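N-hydroxyarylamine O-acetyltransferase (Bacillus cereus, PDB 4DMO) acetylates arylamines, and probably N-hydroxyarylamines as well, using a non-canonical Cys-His-Glu catalytic triad. Local coordinates at residues 9-13 / 14-18; 57-61 / 62-66; 76-79 / 80-83; 136-139 / 140-144; 197-200 / 201-204. All coordinates share one frame; numbering follows the deposited sequence.

Interaction 1: residues 9-13 / 14-18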
loop_
_atom_site.group_PDB
_atom_site.type_symbol
_atom_site.label_atom_id
_atom_site.label_comp_id
_atom_site.label_asym_id
_atom_site.label_seq_id
_atom_site.Cartn_x
_atom_site.Cartn_y
_atom_site.Cartn_z
ATOM N N GLN A 9 8.089 -17.107 -1.160
ATOM C CA GLN A 9 8.781 -15.954 -0.591
ATOM C C GLN A 9 7.805 -14.997 0.067
ATOM O O GLN A 9 8.137 -14.338 1.055
ATOM C CB GLN A 9 9.568 -15.240 -1.666
ATOM C CG GLN A 9 10.509 -16.151 -2.421
ATOM C CD GLN A 9 11.944 -15.821 -2.152
ATOM O OE1 GLN A 9 12.321 -15.478 -1.019
ATOM N NE2 GLN A 9 12.768 -15.911 -3.195
ATOM N N PHE A 10 6.598 -14.926 -0.485
ATOM C CA PHE A 10 5.552 -14.078 0.046
ATOM C C PHE A 10 5.068 -14.576 1.405
ATOM O O PHE A 10 5.010 -13.809 2.348
ATOM C CB PHE A 10 4.403 -13.983 -0.962
ATOM C CG PHE A 10 3.406 -12.901 -0.656
ATOM C CD1 PHE A 10 3.522 -11.641 -1.222
ATOM C CD2 PHE A 10 2.339 -13.149 0.181
ATOM C CE1 PHE A 10 2.597 -10.648 -0.942
ATOM C CE2 PHE A 10 1.417 -12.155 0.467
ATOM C CZ PHE A 10 1.563 -10.898 -0.088
ATOM N N PHE A 11 4.711 -15.851 1.519
ATOM C CA PHE A 11 4.309 -16.378 2.822
ATOM C C PHE A 11 5.460 -16.156 3.829
ATOM O O PHE A 11 5.246 -15.749 4.977
ATOM C CB PHE A 11 3.975 -17.873 2.746
ATOM C CG PHE A 11 2.719 -18.198 1.958
ATOM C CD1 PHE A 11 2.791 -18.961 0.806
ATOM C CD2 PHE A 11 1.476 -17.759 2.375
ATOM C CE1 PHE A 11 1.640 -19.282 0.083
ATOM C CE2 PHE A 11 0.342 -18.076 1.657
ATOM C CZ PHE A 11 0.432 -18.832 0.503
ATOM N N ALA A 12 6.685 -16.413 3.384
ATOM C CA ALA A 12 7.853 -16.244 4.240
ATOM C C ALA A 12 7.970 -14.795 4.737
ATOM O O ALA A 12 8.174 -14.539 5.932
ATOM C CB ALA A 12 9.139 -16.664 3.467
ATOM N N ARG A 13 7.849 -13.851 3.809
ATOM C CA ARG A 13 7.903 -12.433 4.144
ATOM C C ARG A 13 6.840 -12.081 5.195
ATOM O O ARG A 13 7.119 -11.367 6.169
ATOM C CB ARG A 13 7.746 -11.586 2.874
ATOM C CG ARG A 13 7.894 -10.098 3.107
ATOM C CD ARG A 13 9.337 -9.724 3.489
ATOM N NE ARG A 13 9.522 -8.292 3.379
ATOM C CZ ARG A 13 9.398 -7.409 4.360
ATOM N NH1 ARG A 13 9.571 -6.113 4.095
ATOM N NH2 ARG A 13 9.095 -7.786 5.586
ATOM N N LEU A 14 5.633 -12.606 5.024
ATOM C CA LEU A 14 4.534 -12.267 5.933
ATOM C C LEU A 14 4.547 -13.045 7.229
ATOM O O LEU A 14 3.769 -12.743 8.145
ATOM C CB LEU A 14 3.175 -12.464 5.246
ATOM C CG LEU A 14 2.588 -11.239 4.529
ATOM C CD1 LEU A 14 3.609 -10.618 3.587
ATOM C CD2 LEU A 14 1.325 -11.617 3.766
ATOM N N HIS A 15 5.427 -14.042 7.319
ATOM C CA HIS A 15 5.473 -14.924 8.500
ATOM C C HIS A 15 4.156 -15.628 8.774
ATOM O O HIS A 15 3.718 -15.734 9.928
ATOM C CB HIS A 15 5.872 -14.149 9.752
ATOM C CG HIS A 15 7.171 -13.424 9.617
ATOM N ND1 HIS A 15 8.296 -14.009 9.077
ATOM C CD2 HIS A 15 7.527 -12.159 9.942
ATOM C CE1 HIS A 15 9.289 -13.137 9.083
ATOM N NE2 HIS A 15 8.849 -12.011 9.613
ATOM N N ILE A 16 3.526 -16.110 7.711
ATOM C CA ILE A 16 2.301 -16.903 7.831
ATOM C C ILE A 16 2.478 -18.277 7.162
ATOM O O ILE A 16 3.398 -18.492 6.363
ATOM C CB ILE A 16 1.104 -16.207 7.168
ATOM C CG1 ILE A 16 1.341 -16.102 5.663
ATOM C CG2 ILE A 16 0.880 -14.858 7.815
ATOM C CD1 ILE A 16 0.256 -15.361 4.923
ATOM N N GLU A 17 1.590 -19.204 7.483
ATOM C CA GLU A 17 1.696 -20.562 6.953
ATOM C C GLU A 17 1.679 -20.615 5.412
ATOM O O GLU A 17 0.898 -19.934 4.761
ATOM C CB GLU A 17 0.557 -21.420 7.514
ATOM C CG GLU A 17 0.647 -22.890 7.113
ATOM C CD GLU A 17 -0.600 -23.688 7.471
ATOM O OE1 GLU A 17 -1.053 -23.565 8.633
ATOM O OE2 GLU A 17 -1.114 -24.434 6.598
ATOM N N GLU A 18 2.546 -21.420 4.826
ATOM C CA GLU A 18 2.405 -21.739 3.420
ATOM C C GLU A 18 1.013 -22.351 3.201
ATOM O O GLU A 18 0.448 -22.957 4.104
ATOM C CB GLU A 18 3.499 -22.713 2.976
ATOM C CG GLU A 18 4.908 -22.109 2.953
ATOM C CD GLU A 18 5.957 -23.040 2.330
ATOM O OE1 GLU A 18 5.604 -24.181 1.975
ATOM O OE2 GLU A 18 7.128 -22.622 2.152
#
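Phe10 and Leu14, one helical turn apart, make the tight side of this helix end. Leu14 CD2 presses on Phe10 CE2 at 3.3 Å, while its other methyl, CD1, lies over one face of the ring, toward the rim. The Phe10 ring reaches this place because CG stands opposite the backbone N (chi1 -167°) and swings toward the coming turn. Leu14 N still keeps a regular helical bond to Phe10 O (3.0 Å), but at His15 phi turns positive and the helix closes in a Schellman motif: Ile16 N reaches back to Phe11 O (3.3 Å) and His15 N to Ala12 O (3.1 Å). The apolar contact that usually accompanies this motif is present too, with Ile16 CG1 at the edge of the Phe11 ring, 3.7 Å from CD2. Glu18 CA covers a face of that ring in a CH-pi contact, 4.0 Å from its centroid. The outer side is looser: His15, Glu17 and Glu18 are polar and suit solvent, and Arg13 O lies over the imidazole face. Inward, Leu14 and Ile16 rest on helix 27-37, and Arg13 extends its guanidinium to the carbonyls of Thr37, Ile62 and Arg67, tying helix 5-14 to helices 27-37 and 55-64.

Interaction 2: residues 57-61 / 62-66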
loop_
_atom_site.group_PDB
_atom_site.type_symbol
_atom_site.label_atom_id
_atom_site.label_comp_id
_atom_site.label_asym_id
_atom_site.label_seq_id
_atom_site.Cartn_x
_atom_site.Cartn_y
_atom_site.Cartn_z
ATOM N N ASN A 57 11.586 -7.937 -10.132
ATOM C CA ASN A 57 12.164 -6.841 -9.374
ATOM C C ASN A 57 11.469 -6.709 -7.999
ATOM O O ASN A 57 12.096 -6.452 -6.973
ATOM C CB ASN A 57 12.080 -5.540 -10.176
ATOM C CG ASN A 57 13.055 -5.520 -11.341
ATOM O OD1 ASN A 57 13.966 -6.328 -11.379
ATOM N ND2 ASN A 57 12.909 -4.570 -12.249
ATOM N N LEU A 58 10.164 -6.920 -7.965
ATOM C CA LEU A 58 9.444 -6.721 -6.720
ATOM C C LEU A 58 9.676 -7.874 -5.727
ATOM O O LEU A 58 9.789 -7.652 -4.503
ATOM C CB LEU A 58 7.958 -6.488 -7.007
ATOM C CG LEU A 58 7.606 -5.116 -7.583
ATOM C CD1 LEU A 58 6.124 -5.079 -7.940
ATOM C CD2 LEU A 58 7.920 -3.976 -6.596
ATOM N N LYS A 59 9.728 -9.106 -6.238
ATOM C CA LYS A 59 10.070 -10.269 -5.405
ATOM C C LYS A 59 11.417 -10.053 -4.710
ATOM O O LYS A 59 11.561 -10.352 -3.531
ATOM C CB LYS A 59 10.120 -11.545 -6.255
ATOM C CG LYS A 59 10.552 -12.782 -5.464
ATOM C CD LYS A 59 10.318 -14.090 -6.249
ATOM C CE LYS A 59 11.303 -14.239 -7.396
ATOM N NZ LYS A 59 11.043 -15.467 -8.226
ATOM N N GLU A 60 12.380 -9.520 -5.459
ATOM C CA GLU A 60 13.741 -9.234 -4.987
ATOM C C GLU A 60 13.779 -8.092 -3.975
ATOM O O GLU A 60 14.349 -8.231 -2.912
ATOM C CB GLU A 60 14.632 -8.872 -6.180
ATOM C CG GLU A 60 16.009 -8.285 -5.818
ATOM C CD GLU A 60 17.097 -9.338 -5.652
ATOM O OE1 GLU A 60 16.754 -10.541 -5.581
ATOM O OE2 GLU A 60 18.293 -8.957 -5.553
ATOM N N LYS A 61 13.166 -6.958 -4.312
ATOM C CA LYS A 61 13.165 -5.815 -3.404
ATOM C C LYS A 61 12.353 -6.110 -2.134
ATOM O O LYS A 61 12.857 -5.980 -1.006
ATOM C CB LYS A 61 12.637 -4.543 -4.107
ATOM C CG LYS A 61 12.710 -3.317 -3.199
ATOM C CD LYS A 61 11.865 -2.129 -3.647
ATOM C CE LYS A 61 12.043 -0.941 -2.694
ATOM N NZ LYS A 61 10.776 -0.123 -2.613
ATOM N N ILE A 62 11.111 -6.545 -2.306
ATOM C CA ILE A 62 10.187 -6.643 -1.191
ATOM C C ILE A 62 10.328 -7.949 -0.439
ATOM O O ILE A 62 10.331 -7.961 0.787
ATOM C CB ILE A 62 8.672 -6.549 -1.659
ATOM C CG1 ILE A 62 8.405 -5.305 -2.491
ATOM C CG2 ILE A 62 7.728 -6.544 -0.473
ATOM C CD1 ILE A 62 8.352 -4.055 -1.701
ATOM N N LEU A 63 10.386 -9.059 -1.165
ATOM C CA LEU A 63 10.317 -10.366 -0.510
ATOM C C LEU A 63 11.704 -10.877 -0.116
ATOM O O LEU A 63 11.907 -11.356 0.993
ATOM C CB LEU A 63 9.592 -11.388 -1.393
ATOM C CG LEU A 63 8.249 -10.936 -1.948
ATOM C CD1 LEU A 63 7.608 -12.036 -2.773
ATOM C CD2 LEU A 63 7.304 -10.501 -0.832
ATOM N N VAL A 64 12.666 -10.741 -1.013
ATOM C CA VAL A 64 14.008 -11.239 -0.750
ATOM C C VAL A 64 14.786 -10.251 0.111
ATOM O O VAL A 64 15.301 -10.625 1.159
ATOM C CB VAL A 64 14.785 -11.528 -2.065
ATOM C CG1 VAL A 64 16.225 -11.962 -1.759
ATOM C CG2 VAL A 64 14.069 -12.598 -2.901
ATOM N N ASN A 65 14.855 -8.994 -0.316
ATOM C CA ASN A 65 15.655 -8.000 0.402
ATOM C C ASN A 65 14.915 -7.287 1.552
ATOM O O ASN A 65 15.424 -6.356 2.145
ATOM C CB ASN A 65 16.211 -6.982 -0.592
ATOM C CG ASN A 65 17.294 -7.581 -1.478
ATOM O OD1 ASN A 65 17.915 -8.566 -1.107
ATOM N ND2 ASN A 65 17.527 -6.982 -2.637
ATOM N N ASN A 66 13.717 -7.758 1.851
ATOM C CA ASN A 66 12.905 -7.300 2.975
ATOM C C ASN A 66 12.722 -5.777 3.063
ATOM O O ASN A 66 12.759 -5.203 4.141
ATOM C CB ASN A 66 13.448 -7.885 4.291
ATOM C CG ASN A 66 12.890 -9.280 4.566
ATOM O OD1 ASN A 66 12.144 -9.498 5.528
ATOM N ND2 ASN A 66 13.210 -10.229 3.675
#
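Leu63 lies against Lys59 where helix 55-64 widens into a pi-type turn at its C-terminal end. Lys59 O receives two N-H groups: Val64 N, at 2.8 Å, makes the wide turn, while the bond from Leu63 N is weak, bent to 129°. Asn65 N repeats the wide spacing by bonding to Glu60 O at 2.8 Å. Following Leu63 outward, CB sits 3.1 Å from Lys59 O, CG lies 3.7 Å from the same Lys59 O, and the methyl CD1 reaches Lys59 CA at 4.0 Å and Lys59 CG at 4.1 Å, the two chains crossing at about a right angle. Leucine suits this place because it also packs on Arg13 of helix 5-14, whereas the long lysine carries its charge onward to Glu56 and Asp5. On the outer side Asn65, a polar residue fit for a helix exit, sets its amide near the Glu60 carboxylate, the planes 66° apart. Asn66, already off the helix, donates from ND2 to Val64 O at 3.3 Å, from above the carbonyl plane.

Interaction 3: residues 76-79 / 80-83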
loop_
_atom_site.group_PDB
_atom_site.type_symbol
_atom_site.label_atom_id
_atom_site.label_comp_id
_atom_site.label_asym_id
_atom_site.label_seq_id
_atom_site.Cartn_x
_atom_site.Cartn_y
_atom_site.Cartn_z
ATOM N N PRO A 76 1.020 -3.897 -6.717
ATOM C CA PRO A 76 1.386 -4.924 -7.704
ATOM C C PRO A 76 2.005 -6.162 -7.059
ATOM O O PRO A 76 1.766 -7.266 -7.535
ATOM C CB PRO A 76 2.391 -4.211 -8.591
ATOM C CG PRO A 76 1.961 -2.754 -8.508
ATOM C CD PRO A 76 1.577 -2.582 -7.061
ATOM N N THR A 77 2.752 -5.998 -5.975
ATOM C CA THR A 77 3.262 -7.161 -5.254
ATOM C C THR A 77 2.125 -8.098 -4.863
ATOM O O THR A 77 2.234 -9.301 -5.025
ATOM C CB THR A 77 4.031 -6.767 -3.963
ATOM O OG1 THR A 77 5.161 -5.985 -4.309
ATOM C CG2 THR A 77 4.517 -7.991 -3.201
ATOM N N MET A 78 1.053 -7.534 -4.300
ATOM C CA MET A 78 -0.075 -8.324 -3.819
ATOM C C MET A 78 -0.814 -8.900 -5.030
ATOM O O MET A 78 -1.134 -10.080 -5.096
ATOM C CB MET A 78 -0.992 -7.461 -2.950
ATOM C CG MET A 78 -2.336 -8.102 -2.590
ATOM S SD MET A 78 -2.217 -9.610 -1.592
ATOM C CE MET A 78 -1.864 -8.924 0.009
ATOM N N TYR A 79 -1.024 -8.056 -6.015
ATOM C CA TYR A 79 -1.532 -8.507 -7.294
ATOM C C TYR A 79 -0.851 -9.810 -7.777
ATOM O O TYR A 79 -1.542 -10.788 -8.039
ATOM C CB TYR A 79 -1.330 -7.392 -8.313
ATOM C CG TYR A 79 -1.536 -7.809 -9.738
ATOM C CD1 TYR A 79 -2.800 -8.080 -10.207
ATOM C CD2 TYR A 79 -0.460 -7.904 -10.626
ATOM C CE1 TYR A 79 -3.006 -8.452 -11.508
ATOM C CE2 TYR A 79 -0.657 -8.266 -11.932
ATOM C CZ TYR A 79 -1.942 -8.538 -12.366
ATOM O OH TYR A 79 -2.177 -8.909 -13.652
ATOM N N TYR A 80 0.484 -9.832 -7.896
ATOM C CA TYR A 80 1.191 -11.042 -8.362
ATOM C C TYR A 80 0.965 -12.234 -7.456
ATOM O O TYR A 80 0.716 -13.342 -7.940
ATOM C CB TYR A 80 2.706 -10.821 -8.529
ATOM C CG TYR A 80 3.043 -9.832 -9.625
ATOM C CD1 TYR A 80 2.702 -10.069 -10.944
ATOM C CD2 TYR A 80 3.663 -8.637 -9.318
ATOM C CE1 TYR A 80 2.995 -9.151 -11.909
ATOM C CE2 TYR A 80 3.953 -7.727 -10.261
ATOM C CZ TYR A 80 3.620 -7.975 -11.560
ATOM O OH TYR A 80 3.925 -7.038 -12.515
ATOM N N PHE A 81 0.995 -12.013 -6.152
ATOM C CA PHE A 81 0.708 -13.092 -5.233
ATOM C C PHE A 81 -0.688 -13.641 -5.477
ATOM O O PHE A 81 -0.884 -14.866 -5.486
ATOM C CB PHE A 81 0.766 -12.628 -3.801
ATOM C CG PHE A 81 0.282 -13.652 -2.837
ATOM C CD1 PHE A 81 1.074 -14.726 -2.501
ATOM C CD2 PHE A 81 -0.979 -13.564 -2.293
ATOM C CE1 PHE A 81 0.623 -15.688 -1.613
ATOM C CE2 PHE A 81 -1.435 -14.522 -1.407
ATOM C CZ PHE A 81 -0.627 -15.580 -1.067
ATOM N N LEU A 82 -1.651 -12.735 -5.659
ATOM C CA LEU A 82 -3.064 -13.131 -5.811
ATOM C C LEU A 82 -3.274 -13.882 -7.125
ATOM O O LEU A 82 -4.009 -14.859 -7.170
ATOM C CB LEU A 82 -4.004 -11.913 -5.731
ATOM C CG LEU A 82 -4.101 -11.278 -4.338
ATOM C CD1 LEU A 82 -4.980 -10.041 -4.341
ATOM C CD2 LEU A 82 -4.631 -12.271 -3.321
ATOM N N LYS A 83 -2.596 -13.429 -8.175
ATOM C CA LYS A 83 -2.640 -14.060 -9.491
ATOM C C LYS A 83 -2.113 -15.499 -9.457
ATOM O O LYS A 83 -2.773 -16.405 -9.967
ATOM C CB LYS A 83 -1.814 -13.219 -10.462
ATOM C CG LYS A 83 -2.146 -13.338 -11.931
ATOM C CD LYS A 83 -1.508 -12.146 -12.629
ATOM C CE LYS A 83 -1.284 -12.337 -14.124
ATOM N NZ LYS A 83 0.001 -11.643 -14.558
#
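Helix 71-84, one of the helices of the N-terminal bundle, carries this contact, in which Tyr79 and Tyr80 meet edge to face. The edge of Tyr79 is directed at the face of Tyr80, with ring centroids 5.1 Å apart and planes at 61°; the nearest carbons, Tyr79 CE2 and Tyr80 CE1, are 3.8 Å apart. Two neighbours in a helix can meet this way because their first torsions differ: Tyr79 CG lies opposite its backbone N (chi1 168°), whereas Tyr80 CG lies beside its own (chi1 -65°). Tyr80 CD2 comes close to Pro76 O, the same carbonyl that accepts the hydrogen bond from Tyr80 N at 2.9 Å. Pro76 has no N-H to offer the preceding turn, and the helix kinks there. Lysine suits the outer position 83, where its aliphatic chain runs along the Tyr79 hydroxyl, Lys83 CD 3.5 Å from Tyr79 OH, before the amine reaches the surface. On the inner side Met78 CG touches Leu82 CD1 (3.7 Å), and the bends beyond it bring SD obliquely beside the Phe81 ring, 5.4 Å from the centroid, a Met-aromatic contact. Tyr80 OH is satisfied by Glu195, beyond the bundle. In arylamine N-acetyltransferases this helix begins within the RGGxCxE motif holding the nucleophilic cysteine, the arrangement familiar from papain-like folds.

Interaction 4: residues 136-139 / 140-144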
loop_
_atom_site.group_PDB
_atom_site.type_symbol
_atom_site.label_atom_id
_atom_site.label_comp_id
_atom_site.label_asym_id
_atom_site.label_seq_id
_atom_site.Cartn_x
_atom_site.Cartn_y
_atom_site.Cartn_z
ATOM N N PRO A 136 -10.457 -7.015 1.998
ATOM C CA PRO A 136 -11.086 -6.593 0.744
ATOM C C PRO A 136 -12.248 -5.611 0.964
ATOM O O PRO A 136 -12.999 -5.716 1.924
ATOM C CB PRO A 136 -11.608 -7.917 0.150
ATOM C CG PRO A 136 -10.769 -8.955 0.756
ATOM C CD PRO A 136 -10.511 -8.477 2.160
ATOM N N VAL A 137 -12.359 -4.631 0.081
ATOM C CA VAL A 137 -13.450 -3.684 0.150
ATOM C C VAL A 137 -14.410 -3.997 -0.999
ATOM O O VAL A 137 -14.056 -3.875 -2.186
ATOM C CB VAL A 137 -12.960 -2.215 0.031
ATOM C CG1 VAL A 137 -14.163 -1.253 0.216
ATOM C CG2 VAL A 137 -11.854 -1.929 1.045
ATOM N N PRO A 138 -15.626 -4.414 -0.652
ATOM C CA PRO A 138 -16.597 -4.775 -1.683
ATOM C C PRO A 138 -17.116 -3.552 -2.417
ATOM O O PRO A 138 -17.482 -2.545 -1.815
ATOM C CB PRO A 138 -17.718 -5.435 -0.888
ATOM C CG PRO A 138 -17.660 -4.757 0.465
ATOM C CD PRO A 138 -16.190 -4.479 0.710
ATOM N N PHE A 139 -17.141 -3.657 -3.731
ATOM C CA PHE A 139 -17.712 -2.626 -4.563
ATOM C C PHE A 139 -19.218 -2.426 -4.286
ATOM O O PHE A 139 -19.762 -1.368 -4.599
ATOM C CB PHE A 139 -17.497 -2.967 -6.037
ATOM C CG PHE A 139 -16.179 -2.483 -6.594
ATOM C CD1 PHE A 139 -14.982 -3.008 -6.144
ATOM C CD2 PHE A 139 -16.152 -1.506 -7.587
ATOM C CE1 PHE A 139 -13.773 -2.574 -6.672
ATOM C CE2 PHE A 139 -14.942 -1.045 -8.119
ATOM C CZ PHE A 139 -13.751 -1.595 -7.666
ATOM N N LEU A 140 -19.875 -3.436 -3.706
ATOM C CA LEU A 140 -21.306 -3.346 -3.367
ATOM C C LEU A 140 -21.608 -2.232 -2.376
ATOM O O LEU A 140 -22.758 -1.831 -2.226
ATOM C CB LEU A 140 -21.861 -4.679 -2.851
ATOM C CG LEU A 140 -22.283 -5.653 -3.955
ATOM C CD1 LEU A 140 -23.036 -6.828 -3.371
ATOM C CD2 LEU A 140 -23.109 -4.984 -5.051
ATOM N N GLY A 141 -20.598 -1.776 -1.653
ATOM C CA GLY A 141 -20.712 -0.494 -1.000
ATOM C C GLY A 141 -20.574 -0.606 0.484
ATOM O O GLY A 141 -20.502 0.399 1.179
ATOM N N GLU A 142 -20.521 -1.844 0.944
ATOM C CA GLU A 142 -20.447 -2.173 2.353
ATOM C C GLU A 142 -19.243 -1.520 3.035
ATOM O O GLU A 142 -18.146 -1.436 2.470
ATOM C CB GLU A 142 -20.364 -3.703 2.477
ATOM C CG GLU A 142 -20.568 -4.268 3.858
ATOM C CD GLU A 142 -22.015 -4.626 4.108
ATOM O OE1 GLU A 142 -22.887 -3.952 3.519
ATOM O OE2 GLU A 142 -22.275 -5.577 4.880
ATOM N N VAL A 143 -19.444 -1.072 4.263
ATOM C CA VAL A 143 -18.372 -0.470 5.034
ATOM C C VAL A 143 -17.441 -1.514 5.642
ATOM O O VAL A 143 -17.874 -2.467 6.290
ATOM C CB VAL A 143 -18.935 0.383 6.152
ATOM C CG1 VAL A 143 -17.830 0.925 6.992
ATOM C CG2 VAL A 143 -19.799 1.516 5.570
ATOM N N ILE A 144 -16.149 -1.344 5.403
ATOM C CA ILE A 144 -15.152 -2.195 6.031
ATOM C C ILE A 144 -14.556 -1.452 7.222
ATOM O O ILE A 144 -14.099 -0.313 7.102
ATOM C CB ILE A 144 -14.052 -2.632 5.029
ATOM C CG1 ILE A 144 -14.648 -3.536 3.933
ATOM C CG2 ILE A 144 -12.914 -3.367 5.749
ATOM C CD1 ILE A 144 -15.230 -4.814 4.424
HETATM O O HOH W 1 -17.543 -0.706 0.088
#
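Pro138 turns its ring toward the returning chain and meets both Glu142 and Ile144 there. The meeting is slanted in each case: ring carbon CG touches Glu142 CB at 3.5 Å, and CD touches Ile144 CG1 at 3.7 Å. Ile144 points back at the strand with CG1 beside its backbone N (chi1 -66°), which brings the ethyl branch up to the oxygen of Pro136, CG1 3.4 Å from Pro136 O, and against CG2 of Val137. Phe139 sends its ring the other way, where it stands edge to face with Tyr163 and packs on Leu121 and Ile153. The reversal itself is a type I beta turn from Pro138 to Gly141, closed by Gly141 N donating to Pro138 O (3.2 Å) from well above the carbonyl plane. Glycine suits the last corner because its phi of 120° would jam a side chain against the preceding carbonyl. The turn joins strand 137-138 to strand 144-146, the two outermost strands of one eight-stranded antiparallel sheet, consistent with the barrel-like domain of this family. A water donates to both Pro138 O and Glu142 O, each at 2.6 Å. Within the turn, then, apolar packing on the proline ring is joined by one turn bond and by a water linking two carbonyls, acceptors that could not bond each other; backbone bonds to strands 120-124 and 149-158 hold its two arms.

Interaction 5: residues 197-200 / 201-204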
loop_
_atom_site.group_PDB
_atom_site.type_symbol
_atom_site.label_atom_id
_atom_site.label_comp_id
_atom_site.label_asym_id
_atom_site.label_seq_id
_atom_site.Cartn_x
_atom_site.Cartn_y
_atom_site.Cartn_z
ATOM N N LYS A 197 1.431 0.947 -16.814
ATOM C CA LYS A 197 0.798 2.042 -16.094
ATOM C C LYS A 197 1.444 2.163 -14.705
ATOM O O LYS A 197 1.644 3.266 -14.198
ATOM C CB LYS A 197 -0.699 1.835 -15.955
ATOM C CG LYS A 197 -1.427 3.100 -15.584
ATOM C CD LYS A 197 -1.124 4.217 -16.578
ATOM C CE LYS A 197 -2.221 5.303 -16.616
ATOM N NZ LYS A 197 -1.684 6.548 -17.273
ATOM N N ALA A 198 1.810 1.031 -14.115
ATOM C CA ALA A 198 2.507 1.036 -12.825
ATOM C C ALA A 198 3.853 1.744 -12.935
ATOM O O ALA A 198 4.217 2.533 -12.059
ATOM C CB ALA A 198 2.684 -0.361 -12.331
ATOM N N ASN A 199 4.580 1.501 -14.027
ATOM C CA ASN A 199 5.867 2.141 -14.201
ATOM C C ASN A 199 5.681 3.613 -14.409
ATOM O O ASN A 199 6.471 4.418 -13.937
ATOM C CB ASN A 199 6.664 1.516 -15.349
ATOM C CG ASN A 199 7.259 0.179 -14.954
ATOM O OD1 ASN A 199 8.148 0.120 -14.115
ATOM N ND2 ASN A 199 6.748 -0.901 -15.527
ATOM N N THR A 200 4.598 3.968 -15.076
ATOM C CA THR A 200 4.256 5.364 -15.281
ATOM C C THR A 200 3.890 6.083 -13.989
ATOM O O THR A 200 4.210 7.272 -13.791
ATOM C CB THR A 200 3.121 5.456 -16.340
ATOM O OG1 THR A 200 3.698 5.208 -17.632
ATOM C CG2 THR A 200 2.427 6.832 -16.339
ATOM N N ALA A 201 3.220 5.382 -13.082
ATOM C CA ALA A 201 2.906 5.981 -11.784
ATOM C C ALA A 201 4.214 6.239 -11.033
ATOM O O ALA A 201 4.417 7.295 -10.413
ATOM C CB ALA A 201 1.970 5.064 -10.983
ATOM N N GLN A 202 5.123 5.277 -11.110
ATOM C CA GLN A 202 6.445 5.443 -10.509
ATOM C C GLN A 202 7.155 6.683 -11.025
ATOM O O GLN A 202 7.621 7.503 -10.240
ATOM C CB GLN A 202 7.325 4.206 -10.763
ATOM C CG GLN A 202 8.696 4.263 -10.041
ATOM C CD GLN A 202 9.401 2.905 -10.007
ATOM O OE1 GLN A 202 9.647 2.340 -8.928
ATOM N NE2 GLN A 202 9.743 2.382 -11.181
ATOM N N LYS A 203 7.214 6.812 -12.343
ATOM C CA LYS A 203 7.889 7.929 -12.956
ATOM C C LYS A 203 7.273 9.193 -12.441
ATOM O O LYS A 203 7.987 10.134 -12.099
ATOM C CB LYS A 203 7.791 7.852 -14.488
ATOM C CG LYS A 203 8.702 8.845 -15.248
ATOM C CD LYS A 203 8.493 8.788 -16.796
ATOM C CE LYS A 203 9.321 9.851 -17.586
ATOM N NZ LYS A 203 10.816 9.574 -17.615
ATOM N N ILE A 204 5.947 9.234 -12.400
ATOM C CA ILE A 204 5.244 10.408 -11.912
ATOM C C ILE A 204 5.651 10.720 -10.474
ATOM O O ILE A 204 6.031 11.843 -10.155
ATOM C CB ILE A 204 3.717 10.215 -12.004
ATOM C CG1 ILE A 204 3.287 10.265 -13.466
ATOM C CG2 ILE A 204 2.998 11.294 -11.218
ATOM C CD1 ILE A 204 1.979 9.584 -13.747
HETATM O O HOH W 2 9.192 3.970 -13.687
#
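Residues 197-204 form regular alpha-helix, each N-H of 201-204 bonding to the carbonyl four residues earlier, as in Ala201 N to Lys197 O at 2.9 Å and Ile204 N to Thr200 O at 3.0 Å. On one flank Asn199 and Gln202 lie side by side and point the same way, their amide planes 53° apart. The two amides do not bond each other, Asn199 OD1 and Gln202 NE2 being 4.0 Å apart, and each has a partner elsewhere: OD1 accepts from Ile53 N, and NE2 donates to Lys51 O. A water ties the Gln202 amide to the helix backbone, donating to Asn199 O (2.8 Å) and accepting from Gln202 NE2 (3.0 Å). Gln202 is long enough for this because its chain is extended, with CG opposite the backbone N (chi1 -175°). On another flank Thr200 CG2 touches Ile204 CD1 at 3.8 Å, and Ile204 CG1 lies 3.1 Å from Thr200 O, a tight approach at the oxygen end of a carbonyl that already accepts Ile204 N. Thr200 turns its hydroxyl back to Glu196 O, leaving its methyl for the isoleucine. Ala201, small and buried, lets the helix come close to Ile111 of strand 103-117, while exposed Lys203 pairs with Glu207. The chemistry implies two different attachments: amides that bind a loop's backbone in directed fashion at residues 51-53, and small or branched apolar groups that pack on the sheet.

In the fold
Interactions 1, 2 and 3 form one cluster in the helical part, their centres 13 to 14 Å apart. Phe10 CD2 of interaction 1 meets Phe81 CD1 of interaction 3 at 3.4 Å, where the rings stack, and Phe11 adds an edge-to-face contact with the same Phe81. Leu58 CD1 of interaction 2 touches Pro76 CB of interaction 3 at 3.9 Å. Interaction 5 is separate but close by on helix 195-207, its nearest atoms about 5 Å from interaction 3. Interaction 4 lies about 30 Å from interaction 2, centre to centre; its Val143 touches Trp182, which lines the pocket holding the bound piperidinium propanesulfonate.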